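Local coordinates for ABC transporter, substrate binding protein (Polyamine) (Agrobacterium tumefaciens, PDB 4EUO) that binds gamma-aminobutyric acid (GABA) selectively in the periplasm, probably delivering it to an ABC transporter as the substrate-binding protein, at residues L33-T38 against V52-V57; T38-L43 against V57-D62; G97-S102 against A224-V229. One frame throughout, in Å; residues are numbered along the deposited sequence.

Read from the N terminus, the first two contacts come from one short run of chain. Interaction 1 closes the loop from strand 32-35 through helix 40-48 to the start of strand 56-60; interaction 2 goes from the first turn of that helix to the end of the same strand and the start of helix 61-67. Their segments alternate along the chain, so the two loops cross, sharing Thr38 and Val57. Interaction 3 comes later and in series, closing a much longer loop by pairing strand 96-107 with strand 215-229. Because strand 215-229 also neighbours strand 56-60, all three contacts reach one sheet, and interactions 2 and 3 both bring residues to the GABA pocket.

Interaction 1. Residues L33-T38 against V52-V57; sequences LQDGPT and VTWDVV
Asp35, the last residue of strand 32-35, reaches across to the indole of Trp54. Asp35 CG stands anti to the backbone N (chi1 -159°), and Asp35 OD2 accepts a hydrogen bond from Trp54 NE1 at 2.8 Å. The oxygen lies in the indole plane at the ring edge, but the N-H arrives from well above the carboxylate, whose plane is nearly perpendicular to the ring. A water also donates to OD2 and bonds to Thr53 OG1, a second and indirect link to 52-57. Asp35 OD1 turns back on its own segment and takes the backbone N-H of Gly36, N to OD1 2.8 Å, so both carboxylate oxygens are held.

Gly36 lays its CA 4.2 Å from Trp54 CZ2. Next, beyond a cis peptide bond, Pro37 brings its carbonyl O to 3.7 Å from Trp54 CH2, obliquely to the ring. At Thr38, OG1 and CG2 both rest on Val57 CG1, the hydroxyl 3.6 Å away; that hydroxyl gives its hydrogen bond to Asp58 O.

No direct strand pairing joins the two segments. Strand 32-35, helix 40-48 and strand 56-60 form a beta-alpha-beta crossover, with strand 3-6 between the two strands and parallel to both. Phe5 of that strand and Ser7 just after it bond the backbone of Asp35, while Lys42 and Met46 of helix 40-48 pack against the Trp54 indole.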
ATOM      1  N   LEU A  33       2.991 -17.812  11.173  1.00 16.72           N
ATOM      2  CA  LEU A  33       1.962 -18.312  10.287  1.00 16.18           C
ATOM      3  C   LEU A  33       1.386 -17.141   9.476  1.00 16.75           C
ATOM      4  O   LEU A  33       1.319 -16.027   9.993  1.00 15.36           O
ATOM      5  CB  LEU A  33       0.843 -18.988  11.089  1.00 17.72           C
ATOM      6  CG  LEU A  33       1.269 -20.181  11.959  1.00 24.13           C
ATOM      7  CD1 LEU A  33       0.083 -20.716  12.731  1.00 26.62           C
ATOM      8  CD2 LEU A  33       1.909 -21.291  11.126  1.00 25.94           C
ATOM      9  N   GLN A  34       0.977 -17.401   8.245  1.00 14.60           N
ATOM     10  CA  GLN A  34       0.440 -16.340   7.385  1.00 14.28           C
ATOM     11  C   GLN A  34      -1.062 -16.343   7.389  1.00 16.65           C
ATOM     12  O   GLN A  34      -1.680 -17.409   7.271  1.00 18.60           O
ATOM     13  CB  GLN A  34       0.920 -16.517   5.922  1.00 15.16           C
ATOM     14  CG  GLN A  34       2.438 -16.609   5.750  1.00 15.56           C
ATOM     15  CD  GLN A  34       3.109 -15.319   6.163  1.00 15.48           C
ATOM     16  OE1 GLN A  34       2.574 -14.205   5.934  1.00 14.42           O
ATOM     17  NE2 GLN A  34       4.206 -15.417   6.877  1.00 14.23           N
ATOM     18  N   ASP A  35      -1.671 -15.164   7.435  1.00 13.58           N
ATOM     19  CA  ASP A  35      -3.093 -15.044   7.272  1.00 13.06           C
ATOM     20  C   ASP A  35      -3.433 -13.740   6.532  1.00 15.22           C
ATOM     21  O   ASP A  35      -2.553 -12.951   6.166  1.00 12.56           O
ATOM     22  CB  ASP A  35      -3.865 -15.186   8.609  1.00 14.35           C
ATOM     23  CG  ASP A  35      -5.351 -15.567   8.477  1.00 19.58           C
ATOM     24  OD1 ASP A  35      -5.798 -15.862   7.352  1.00 19.71           O
ATOM     25  OD2 ASP A  35      -6.060 -15.528   9.494  1.00 22.72           O
ATOM     26  N   GLY A  36      -4.711 -13.530   6.297  1.00 14.34           N
ATOM     27  CA  GLY A  36      -5.210 -12.379   5.590  1.00 14.87           C
ATOM     28  C   GLY A  36      -6.217 -12.786   4.532  1.00 15.99           C
ATOM     29  O   GLY A  36      -6.757 -13.904   4.571  1.00 17.18           O
ATOM     30  N   PRO A  37      -6.481 -11.911   3.574  1.00 13.82           N
ATOM     31  CA  PRO A  37      -5.865 -10.580   3.424  1.00 13.33           C
ATOM     32  C   PRO A  37      -6.311  -9.575   4.477  1.00 14.22           C
ATOM     33  O   PRO A  37      -7.416  -9.648   5.024  1.00 13.06           O
ATOM     34  CB  PRO A  37      -6.304 -10.162   2.022  1.00 15.08           C
ATOM     35  CG  PRO A  37      -7.679 -10.810   1.896  1.00 19.57           C
ATOM     36  CD  PRO A  37      -7.487 -12.169   2.520  1.00 15.87           C
ATOM     37  N   THR A  38      -5.462  -8.571   4.727  1.00 11.86           N
ATOM     38  CA  THR A  38      -5.821  -7.527   5.665  1.00 11.30           C
ATOM     39  C   THR A  38      -7.196  -7.008   5.332  1.00 11.76           C
ATOM     40  O   THR A  38      -7.477  -6.644   4.185  1.00 12.25           O
ATOM     41  CB  THR A  38      -4.805  -6.413   5.627  1.00 13.69           C
ATOM     42  OG1 THR A  38      -3.591  -6.997   6.102  1.00 15.33           O
ATOM     43  CG2 THR A  38      -5.201  -5.198   6.507  1.00 13.68           C
ATOM     44  N   VAL A  52      -8.722 -12.130  19.036  1.00 11.78           N
ATOM     45  CA  VAL A  52      -7.688 -11.714  18.095  1.00 11.36           C
ATOM     46  C   VAL A  52      -6.893 -12.903  17.639  1.00 14.53           C
ATOM     47  O   VAL A  52      -6.350 -13.651  18.466  1.00 14.40           O
ATOM     48  CB  VAL A  52      -6.805 -10.618  18.691  1.00 13.53           C
ATOM     49  CG1 VAL A  52      -5.617 -10.332  17.777  1.00 12.69           C
ATOM     50  CG2 VAL A  52      -7.622  -9.360  18.913  1.00 13.25           C
ATOM     51  N   THR A  53      -6.838 -13.097  16.332  1.00 12.72           N
ATOM     52  CA  THR A  53      -6.063 -14.187  15.764  1.00 12.41           C
ATOM     53  C   THR A  53      -4.952 -13.681  14.841  1.00 12.15           C
ATOM     54  O   THR A  53      -4.191 -14.481  14.314  1.00 13.21           O
ATOM     55  CB  THR A  53      -6.961 -15.184  15.066  1.00 17.04           C
ATOM     56  OG1 THR A  53      -7.594 -14.559  13.966  1.00 16.62           O
ATOM     57  CG2 THR A  53      -7.987 -15.803  16.020  1.00 20.93           C
ATOM     58  N   TRP A  54      -4.901 -12.368  14.599  1.00 11.50           N
ATOM     59  CA  TRP A  54      -3.821 -11.742  13.813  1.00 11.26           C
ATOM     60  C   TRP A  54      -2.979 -10.993  14.820  1.00 10.81           C
ATOM     61  O   TRP A  54      -3.478 -10.088  15.450  1.00 11.34           O
ATOM     62  CB  TRP A  54      -4.417 -10.763  12.799  1.00 10.85           C
ATOM     63  CG  TRP A  54      -5.233 -11.358  11.696  1.00 10.70           C
ATOM     64  CD1 TRP A  54      -5.358 -12.681  11.366  1.00 13.08           C
ATOM     65  CD2 TRP A  54      -6.050 -10.630  10.764  1.00 10.56           C
ATOM     66  NE1 TRP A  54      -6.183 -12.816  10.264  1.00 12.20           N
ATOM     67  CE2 TRP A  54      -6.640 -11.573   9.895  1.00 12.28           C
ATOM     68  CE3 TRP A  54      -6.365  -9.267  10.601  1.00 12.01           C
ATOM     69  CZ2 TRP A  54      -7.507 -11.194   8.855  1.00 12.40           C
ATOM     70  CZ3 TRP A  54      -7.214  -8.892   9.560  1.00 12.44           C
ATOM     71  CH2 TRP A  54      -7.778  -9.849   8.706  1.00 13.27           C
ATOM     72  N   ASP A  55      -1.710 -11.367  14.982  1.00 10.84           N
ATOM     73  CA  ASP A  55      -0.843 -10.720  15.978  1.00 10.67           C
ATOM     74  C   ASP A  55      -0.137  -9.467  15.457  1.00 10.87           C
ATOM     75  O   ASP A  55       0.030  -8.504  16.187  1.00 11.20           O
ATOM     76  CB  ASP A  55       0.163 -11.753  16.505  1.00 11.85           C
ATOM     77  CG  ASP A  55      -0.562 -12.927  17.124  1.00 13.53           C
ATOM     78  OD1 ASP A  55      -1.400 -12.686  18.001  1.00 14.08           O
ATOM     79  OD2 ASP A  55      -0.358 -14.054  16.650  1.00 13.08           O
ATOM     80  N   VAL A  56       0.261  -9.523  14.190  1.00 10.62           N
ATOM     81  CA  VAL A  56       0.864  -8.373  13.525  1.00 10.42           C
ATOM     82  C   VAL A  56       0.123  -8.261  12.206  1.00 11.78           C
ATOM     83  O   VAL A  56      -0.055  -9.250  11.490  1.00 11.60           O
ATOM     84  CB  VAL A  56       2.380  -8.527  13.312  1.00 11.98           C
ATOM     85  CG1 VAL A  56       2.925  -7.367  12.458  1.00 12.61           C
ATOM     86  CG2 VAL A  56       3.116  -8.578  14.662  1.00 12.50           C
ATOM     87  N   VAL A  57      -0.329  -7.039  11.901  1.00  9.74           N
ATOM     88  CA  VAL A  57      -1.037  -6.802  10.649  1.00  8.34           C
ATOM     89  C   VAL A  57      -0.333  -5.692   9.862  1.00  9.31           C
ATOM     90  O   VAL A  57      -0.001  -4.641  10.404  1.00  9.39           O
ATOM     91  CB  VAL A  57      -2.508  -6.409  10.907  1.00 10.11           C
ATOM     92  CG1 VAL A  57      -3.316  -6.341   9.603  1.00 10.36           C
ATOM     93  CG2 VAL A  57      -3.215  -7.386  11.870  1.00 10.87           C
TER
HETATM   94  O   HOH W   1      -6.515 -16.133  12.051  1.00 25.83           O

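Interaction 2. Residues T38-L43 against V57-D62; sequences TDYGKL and VDVEGD
Tyr40 and Glu60 are joined by two hydrogen bonds, both through the phenol oxygen. Tyr40 OH donates to Glu60 OE1 at 2.7 Å and accepts from Glu60 N at 2.9 Å, the latter N-H pointing almost straight at it (165°). OE1 sits at the ring edge in the plane of the phenol, and the hydroxyl comes to it from above the carboxylate plane. Backbone and side chain of Glu60 thus close round one oxygen, which should fix where the carboxylate lies; its other oxygen, OE2, is bonded to Tyr135 OH.

A third hydrogen bond runs from Thr38 OG1 to Asp58 O at 2.9 Å, the donor only slightly tilted from the carbonyl plane. The Asp58 carboxylate looks elsewhere, to Ser98, Trp8 and Gln16, and the carboxylate of Asp226 lies close to it.

Apolar contacts centre on Val59 and Val57. Val59 CG1, anti to its own carbonyl carbon (chi1 -62°), meets the ring edge of Tyr40 at CE1, 3.8 Å away, and also faces Thr38 CG2. Leu43 CD1, about one turn further along the helix, lies 4.1 Å from Val57 CG2. Tyr63 of helix 61-67 stacks on the Tyr40 ring.

Asp39 caps the start of helix 40-48: it occupies the N-cap, and its OD2 accepts from Lys42 N at 2.9 Å, while Leu43 N bonds to Asp39 O. Glu60 holds the equivalent N-cap position before helix 61-67.

Taken together, the first turn of helix 40-48 packs against the end of strand 56-60 and the start of helix 61-67, in the ligand pocket where Glu60 touches GABA, within a fold consistent with the type II (PBP2) periplasmic binding proteins.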
ATOM      1  N   THR A  38      -5.462  -8.571   4.727  1.00 11.86           N
ATOM      2  CA  THR A  38      -5.821  -7.527   5.665  1.00 11.30           C
ATOM      3  C   THR A  38      -7.196  -7.008   5.332  1.00 11.76           C
ATOM      4  O   THR A  38      -7.477  -6.644   4.185  1.00 12.25           O
ATOM      5  CB  THR A  38      -4.805  -6.413   5.627  1.00 13.69           C
ATOM      6  OG1 THR A  38      -3.591  -6.997   6.102  1.00 15.33           O
ATOM      7  CG2 THR A  38      -5.201  -5.198   6.507  1.00 13.68           C
ATOM      8  N   ASP A  39      -8.045  -6.911   6.343  1.00 10.56           N
ATOM      9  CA  ASP A  39      -9.413  -6.466   6.195  1.00 10.32           C
ATOM     10  C   ASP A  39      -9.754  -5.758   7.485  1.00 11.03           C
ATOM     11  O   ASP A  39      -9.708  -6.383   8.553  1.00 10.51           O
ATOM     12  CB  ASP A  39     -10.296  -7.692   5.942  1.00 11.86           C
ATOM     13  CG  ASP A  39     -11.759  -7.383   5.737  1.00 16.33           C
ATOM     14  OD1 ASP A  39     -12.299  -7.767   4.670  1.00 22.68           O
ATOM     15  OD2 ASP A  39     -12.365  -6.755   6.626  1.00 13.53           O
ATOM     16  N   TYR A  40     -10.079  -4.465   7.401  1.00 10.58           N
ATOM     17  CA  TYR A  40     -10.297  -3.693   8.600  1.00  9.63           C
ATOM     18  C   TYR A  40     -11.562  -4.084   9.334  1.00 13.32           C
ATOM     19  O   TYR A  40     -11.587  -3.990  10.576  1.00 12.24           O
ATOM     20  CB  TYR A  40     -10.259  -2.199   8.283  1.00 10.41           C
ATOM     21  CG  TYR A  40      -9.001  -1.789   7.532  1.00  9.78           C
ATOM     22  CD1 TYR A  40      -7.740  -2.222   7.942  1.00 10.32           C
ATOM     23  CD2 TYR A  40      -9.070  -0.924   6.450  1.00  9.54           C
ATOM     24  CE1 TYR A  40      -6.585  -1.853   7.247  1.00 10.61           C
ATOM     25  CE2 TYR A  40      -7.936  -0.552   5.748  1.00  9.81           C
ATOM     26  CZ  TYR A  40      -6.696  -1.010   6.157  1.00 10.20           C
ATOM     27  OH  TYR A  40      -5.549  -0.690   5.484  1.00  8.94           O
ATOM     28  N   GLY A  41     -12.566  -4.567   8.602  1.00 12.62           N
ATOM     29  CA  GLY A  41     -13.794  -5.056   9.241  1.00 11.82           C
ATOM     30  C   GLY A  41     -13.505  -6.312  10.051  1.00 12.80           C
ATOM     31  O   GLY A  41     -13.986  -6.444  11.188  1.00 13.26           O
ATOM     32  N   LYS A  42     -12.713  -7.244   9.491  1.00 11.33           N
ATOM     33  CA  LYS A  42     -12.336  -8.461  10.224  1.00 11.04           C
ATOM     34  C   LYS A  42     -11.435  -8.128  11.420  1.00 12.80           C
ATOM     35  O   LYS A  42     -11.546  -8.786  12.466  1.00 12.47           O
ATOM     36  CB  LYS A  42     -11.643  -9.485   9.326  1.00 13.33           C
ATOM     37  CG  LYS A  42     -12.600 -10.078   8.296  1.00 19.58           C
ATOM     38  CD  LYS A  42     -11.947 -11.201   7.516  1.00 26.79           C
ATOM     39  CE  LYS A  42     -12.818 -11.666   6.373  1.00 38.41           C
ATOM     40  NZ  LYS A  42     -12.532 -13.077   5.996  1.00 52.22           N
ATOM     41  N   LEU A  43     -10.552  -7.121  11.290  1.00 11.40           N
ATOM     42  CA  LEU A  43      -9.688  -6.720  12.408  1.00 11.05           C
ATOM     43  C   LEU A  43     -10.580  -6.223  13.537  1.00 11.67           C
ATOM     44  O   LEU A  43     -10.453  -6.675  14.681  1.00 11.38           O
ATOM     45  CB  LEU A  43      -8.697  -5.613  11.928  1.00 11.13           C
ATOM     46  CG  LEU A  43      -7.486  -5.355  12.839  1.00 12.19           C
ATOM     47  CD1 LEU A  43      -6.326  -4.687  12.055  1.00 12.04           C
ATOM     48  CD2 LEU A  43      -7.850  -4.521  14.067  1.00 14.11           C
ATOM     49  N   VAL A  57      -0.329  -7.039  11.901  1.00  9.74           N
ATOM     50  CA  VAL A  57      -1.037  -6.802  10.649  1.00  8.34           C
ATOM     51  C   VAL A  57      -0.333  -5.692   9.862  1.00  9.31           C
ATOM     52  O   VAL A  57      -0.001  -4.641  10.404  1.00  9.39           O
ATOM     53  CB  VAL A  57      -2.508  -6.409  10.907  1.00 10.11           C
ATOM     54  CG1 VAL A  57      -3.316  -6.341   9.603  1.00 10.36           C
ATOM     55  CG2 VAL A  57      -3.215  -7.386  11.870  1.00 10.87           C
ATOM     56  N   ASP A  58      -0.174  -5.937   8.571  1.00  7.74           N
ATOM     57  CA  ASP A  58       0.303  -4.906   7.669  1.00  7.77           C
ATOM     58  C   ASP A  58      -0.958  -4.167   7.164  1.00  8.67           C
ATOM     59  O   ASP A  58      -1.853  -4.762   6.549  1.00  9.20           O
ATOM     60  CB  ASP A  58       1.066  -5.573   6.527  1.00  8.84           C
ATOM     61  CG  ASP A  58       1.616  -4.603   5.516  1.00  8.88           C
ATOM     62  OD1 ASP A  58       0.830  -3.785   5.001  1.00 10.05           O
ATOM     63  OD2 ASP A  58       2.822  -4.650   5.262  1.00 10.04           O
ATOM     64  N   VAL A  59      -1.010  -2.863   7.472  1.00  8.43           N
ATOM     65  CA  VAL A  59      -2.174  -2.038   7.136  1.00  8.02           C
ATOM     66  C   VAL A  59      -1.739  -0.807   6.361  1.00  8.50           C
ATOM     67  O   VAL A  59      -0.565  -0.460   6.333  1.00  8.33           O
ATOM     68  CB  VAL A  59      -2.935  -1.598   8.427  1.00  9.36           C
ATOM     69  CG1 VAL A  59      -3.469  -2.795   9.197  1.00  9.48           C
ATOM     70  CG2 VAL A  59      -2.056  -0.719   9.317  1.00  9.65           C
ATOM     71  N   GLU A  60      -2.719  -0.071   5.808  1.00  7.65           N
ATOM     72  CA  GLU A  60      -2.409   1.212   5.192  1.00  8.09           C
ATOM     73  C   GLU A  60      -2.107   2.244   6.268  1.00  8.95           C
ATOM     74  O   GLU A  60      -2.760   2.240   7.334  1.00  8.66           O
ATOM     75  CB  GLU A  60      -3.579   1.645   4.302  1.00  9.09           C
ATOM     76  CG  GLU A  60      -3.615   0.789   3.031  1.00  9.00           C
ATOM     77  CD  GLU A  60      -4.989   0.600   2.412  1.00 10.09           C
ATOM     78  OE1 GLU A  60      -5.998   0.522   3.141  1.00  8.85           O
ATOM     79  OE2 GLU A  60      -5.040   0.435   1.176  1.00 11.45           O
ATOM     80  N   GLY A  61      -1.170   3.159   5.990  1.00  8.28           N
ATOM     81  CA  GLY A  61      -0.758   4.114   7.019  1.00  8.46           C
ATOM     82  C   GLY A  61      -1.841   5.055   7.506  1.00  9.82           C
ATOM     83  O   GLY A  61      -1.805   5.480   8.675  1.00  9.37           O
ATOM     84  N   ASP A  62      -2.798   5.414   6.652  1.00  8.21           N
ATOM     85  CA  ASP A  62      -3.864   6.307   7.110  1.00  8.21           C
ATOM     86  C   ASP A  62      -4.789   5.591   8.101  1.00 10.02           C
ATOM     87  O   ASP A  62      -5.246   6.192   9.075  1.00 11.22           O
ATOM     88  CB  ASP A  62      -4.643   6.882   5.924  1.00  9.63           C
ATOM     89  CG  ASP A  62      -5.464   5.851   5.188  1.00 10.25           C
ATOM     90  OD1 ASP A  62      -4.859   4.900   4.624  1.00 10.29           O
ATOM     91  OD2 ASP A  62      -6.696   5.961   5.213  1.00 10.07           O
TER

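Interaction 3. Residues G97-S102 against A224-V229; sequences GSFYYS and AADSLV. With ABU (gamma-amino-butanoic acid), chain E.
Asp226 and Phe99 lie side by side, pointing the same way, next to bound GABA, and the aspartate is the side chain to follow. Asp226 CB lies over one face of the Phe99 ring, towards the rim, in a CH-pi contact 4.0 Å from the ring centroid. Asp226 CG, anti to the carbonyl carbon (chi1 -84°), comes 3.6 Å from Phe99 CZ. At the tip the carboxylate divides its work: Asp226 OD1 accepts from the ligand amine, ABU N, at 2.8 Å and lies 3.3 Å from Tyr101 CE2, while OD2 takes a weak bond from the same nitrogen and touches Phe99 CZ. Asp58 OD1 also lies very close to Asp226 OD2, and a proton may be shared there. From the amine, CD lies over one face of the Tyr101 ring, and CB and CG then pass the edge of the Phe99 ring; Ala224 O approaches the opposite face of Tyr101.

Two backbone bonds between Tyr101 and Ala224 carry the pairing, Tyr101 N to Ala224 O being almost straight (179°). Ser98 N adds a single bond to Asp226 O, 2.8 Å, arriving above the carbonyl plane. A water links Tyr101 OH with Ala225 O.

The strands run antiparallel, 159° between their directions, near the centre of the folded chain. Strand 56-60 pairs with strand 215-229 and strand 196-200 with strand 96-107, while Gln16 and Trp20 of helix 10-28 pack on Ser98.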
ATOM      1  N   GLY A  97       6.292   2.142  10.194  1.00 10.39           N
ATOM      2  CA  GLY A  97       6.205   1.811   8.780  1.00  9.30           C
ATOM      3  C   GLY A  97       6.596   0.382   8.466  1.00 10.26           C
ATOM      4  O   GLY A  97       7.459  -0.197   9.125  1.00 10.57           O
ATOM      5  N   SER A  98       5.948  -0.203   7.459  1.00  9.03           N
ATOM      6  CA  SER A  98       6.198  -1.533   6.932  1.00  8.58           C
ATOM      7  C   SER A  98       6.986  -1.441   5.620  1.00 10.10           C
ATOM      8  O   SER A  98       7.962  -2.169   5.408  1.00  9.69           O
ATOM      9  CB  SER A  98       4.867  -2.248   6.694  1.00  9.18           C
ATOM     10  OG  SER A  98       5.137  -3.550   6.185  1.00 10.30           O
ATOM     11  N   PHE A  99       6.530  -0.564   4.707  1.00  8.44           N
ATOM     12  CA  PHE A  99       7.198  -0.317   3.442  1.00  8.27           C
ATOM     13  C   PHE A  99       6.608   0.924   2.812  1.00  9.57           C
ATOM     14  O   PHE A  99       5.481   1.320   3.180  1.00  9.31           O
ATOM     15  CB  PHE A  99       7.124  -1.497   2.452  1.00  8.88           C
ATOM     16  CG  PHE A  99       5.727  -1.903   2.031  1.00  8.17           C
ATOM     17  CD1 PHE A  99       5.139  -1.364   0.887  1.00  9.52           C
ATOM     18  CD2 PHE A  99       5.019  -2.840   2.756  1.00  9.23           C
ATOM     19  CE1 PHE A  99       3.854  -1.756   0.486  1.00  9.44           C
ATOM     20  CE2 PHE A  99       3.739  -3.235   2.366  1.00  9.25           C
ATOM     21  CZ  PHE A  99       3.168  -2.691   1.231  1.00  9.37           C
ATOM     22  N   TYR A 100       7.353   1.507   1.863  1.00  8.24           N
ATOM     23  CA  TYR A 100       6.967   2.733   1.189  1.00  8.14           C
ATOM     24  C   TYR A 100       6.680   2.378  -0.251  1.00  9.17           C
ATOM     25  O   TYR A 100       7.441   1.623  -0.875  1.00  9.62           O
ATOM     26  CB  TYR A 100       8.110   3.736   1.371  1.00 10.15           C
ATOM     27  CG  TYR A 100       7.908   5.113   0.797  1.00 11.58           C
ATOM     28  CD1 TYR A 100       7.288   6.110   1.534  1.00 15.87           C
ATOM     29  CD2 TYR A 100       8.456   5.464  -0.435  1.00 13.95           C
ATOM     30  CE1 TYR A 100       7.199   7.418   1.062  1.00 16.42           C
ATOM     31  CE2 TYR A 100       8.350   6.769  -0.932  1.00 14.95           C
ATOM     32  CZ  TYR A 100       7.750   7.741  -0.161  1.00 14.93           C
ATOM     33  OH  TYR A 100       7.705   9.046  -0.603  1.00 15.14           O
ATOM     34  N   TYR A 101       5.569   2.879  -0.805  1.00  8.38           N
ATOM     35  CA  TYR A 101       5.170   2.455  -2.140  1.00  7.88           C
ATOM     36  C   TYR A 101       4.583   3.594  -2.926  1.00  8.51           C
ATOM     37  O   TYR A 101       4.313   4.661  -2.373  1.00  8.21           O
ATOM     38  CB  TYR A 101       4.133   1.306  -2.035  1.00  9.22           C
ATOM     39  CG  TYR A 101       2.792   1.685  -1.449  1.00  7.27           C
ATOM     40  CD1 TYR A 101       1.742   2.099  -2.266  1.00  9.34           C
ATOM     41  CD2 TYR A 101       2.558   1.603  -0.075  1.00  8.25           C
ATOM     42  CE1 TYR A 101       0.501   2.434  -1.727  1.00  8.54           C
ATOM     43  CE2 TYR A 101       1.325   1.946   0.474  1.00  8.50           C
ATOM     44  CZ  TYR A 101       0.299   2.345  -0.357  1.00  8.01           C
ATOM     45  OH  TYR A 101      -0.939   2.650   0.144  1.00  9.97           O
ATOM     46  N   SER A 102       4.282   3.324  -4.207  1.00  7.77           N
ATOM     47  CA  SER A 102       3.601   4.282  -5.043  1.00  7.93           C
ATOM     48  C   SER A 102       2.445   3.644  -5.775  1.00  8.69           C
ATOM     49  O   SER A 102       2.516   2.458  -6.118  1.00  9.45           O
ATOM     50  CB  SER A 102       4.528   4.790  -6.148  1.00  9.43           C
ATOM     51  OG  SER A 102       5.566   5.560  -5.573  1.00  9.78           O
ATOM     52  N   ALA A 224       2.735   6.548  -0.740  1.00  8.02           N
ATOM     53  CA  ALA A 224       2.100   6.290   0.535  1.00  8.17           C
ATOM     54  C   ALA A 224       2.923   5.212   1.229  1.00  9.11           C
ATOM     55  O   ALA A 224       3.944   4.779   0.688  1.00  8.61           O
ATOM     56  CB  ALA A 224       0.634   5.870   0.357  1.00  9.73           C
ATOM     57  N   ALA A 225       2.524   4.811   2.443  1.00  8.56           N
ATOM     58  CA  ALA A 225       3.258   3.760   3.117  1.00  8.60           C
ATOM     59  C   ALA A 225       2.303   2.882   3.853  1.00  8.00           C
ATOM     60  O   ALA A 225       1.243   3.335   4.305  1.00  8.88           O
ATOM     61  CB  ALA A 225       4.300   4.335   4.088  1.00 10.94           C
ATOM     62  N   ASP A 226       2.687   1.618   4.005  1.00  7.94           N
ATOM     63  CA  ASP A 226       1.970   0.717   4.898  1.00  7.65           C
ATOM     64  C   ASP A 226       2.658   0.756   6.254  1.00  8.36           C
ATOM     65  O   ASP A 226       3.824   1.182   6.378  1.00  9.05           O
ATOM     66  CB  ASP A 226       1.937  -0.710   4.376  1.00  8.73           C
ATOM     67  CG  ASP A 226       0.817  -0.980   3.374  1.00  8.23           C
ATOM     68  OD1 ASP A 226       0.210  -0.015   2.865  1.00  8.98           O
ATOM     69  OD2 ASP A 226       0.515  -2.182   3.129  1.00  9.31           O
ATOM     70  N   SER A 227       1.964   0.219   7.259  1.00  8.27           N
ATOM     71  CA  SER A 227       2.427   0.184   8.628  1.00  8.21           C
ATOM     72  C   SER A 227       2.244  -1.198   9.194  1.00  9.88           C
ATOM     73  O   SER A 227       1.405  -1.966   8.717  1.00  9.31           O
ATOM     74  CB  SER A 227       1.582   1.127   9.469  1.00 10.95           C
ATOM     75  OG  SER A 227       1.610   2.436   8.923  1.00 10.70           O
ATOM     76  N   LEU A 228       2.988  -1.481  10.272  1.00  9.39           N
ATOM     77  CA  LEU A 228       2.764  -2.705  11.068  1.00  9.81           C
ATOM     78  C   LEU A 228       2.117  -2.285  12.366  1.00 10.98           C
ATOM     79  O   LEU A 228       2.540  -1.317  13.010  1.00 10.33           O
ATOM     80  CB  LEU A 228       4.060  -3.449  11.361  1.00  9.76           C
ATOM     81  CG  LEU A 228       4.808  -3.920  10.135  1.00 11.03           C
ATOM     82  CD1 LEU A 228       6.073  -4.655  10.534  1.00 12.18           C
ATOM     83  CD2 LEU A 228       3.936  -4.828   9.217  1.00 10.49           C
ATOM     84  N   VAL A 229       1.016  -2.996  12.711  1.00  9.57           N
ATOM     85  CA  VAL A 229       0.244  -2.763  13.924  1.00  9.25           C
ATOM     86  C   VAL A 229      -0.058  -4.075  14.609  1.00  9.77           C
ATOM     87  O   VAL A 229       0.079  -5.150  14.014  1.00 10.13           O
ATOM     88  CB  VAL A 229      -1.053  -1.988  13.624  1.00 10.57           C
ATOM     89  CG1 VAL A 229      -0.741  -0.641  12.993  1.00 10.50           C
ATOM     90  CG2 VAL A 229      -2.006  -2.783  12.725  1.00 11.34           C
TER
HETATM   91  N   ABU E 404      -1.316  -1.178   0.880  1.00 15.93           N
HETATM   92  CD  ABU E 404      -0.306  -1.544  -0.121  1.00 11.32           C
HETATM   93  CB  ABU E 404      -0.303  -3.029  -0.393  1.00 11.35           C
HETATM   94  CG  ABU E 404       0.757  -3.348  -1.390  1.00 11.20           C
HETATM   95  C   ABU E 404       0.797  -4.784  -1.869  1.00  9.76           C
HETATM   96  O   ABU E 404       1.457  -5.038  -2.996  1.00  9.30           O
HETATM   97  OXT ABU E 404       0.115  -5.747  -1.297  1.00  9.40           O
HETATM   98  O   HOH W   2      -1.011   3.183   2.716  1.00  9.84           O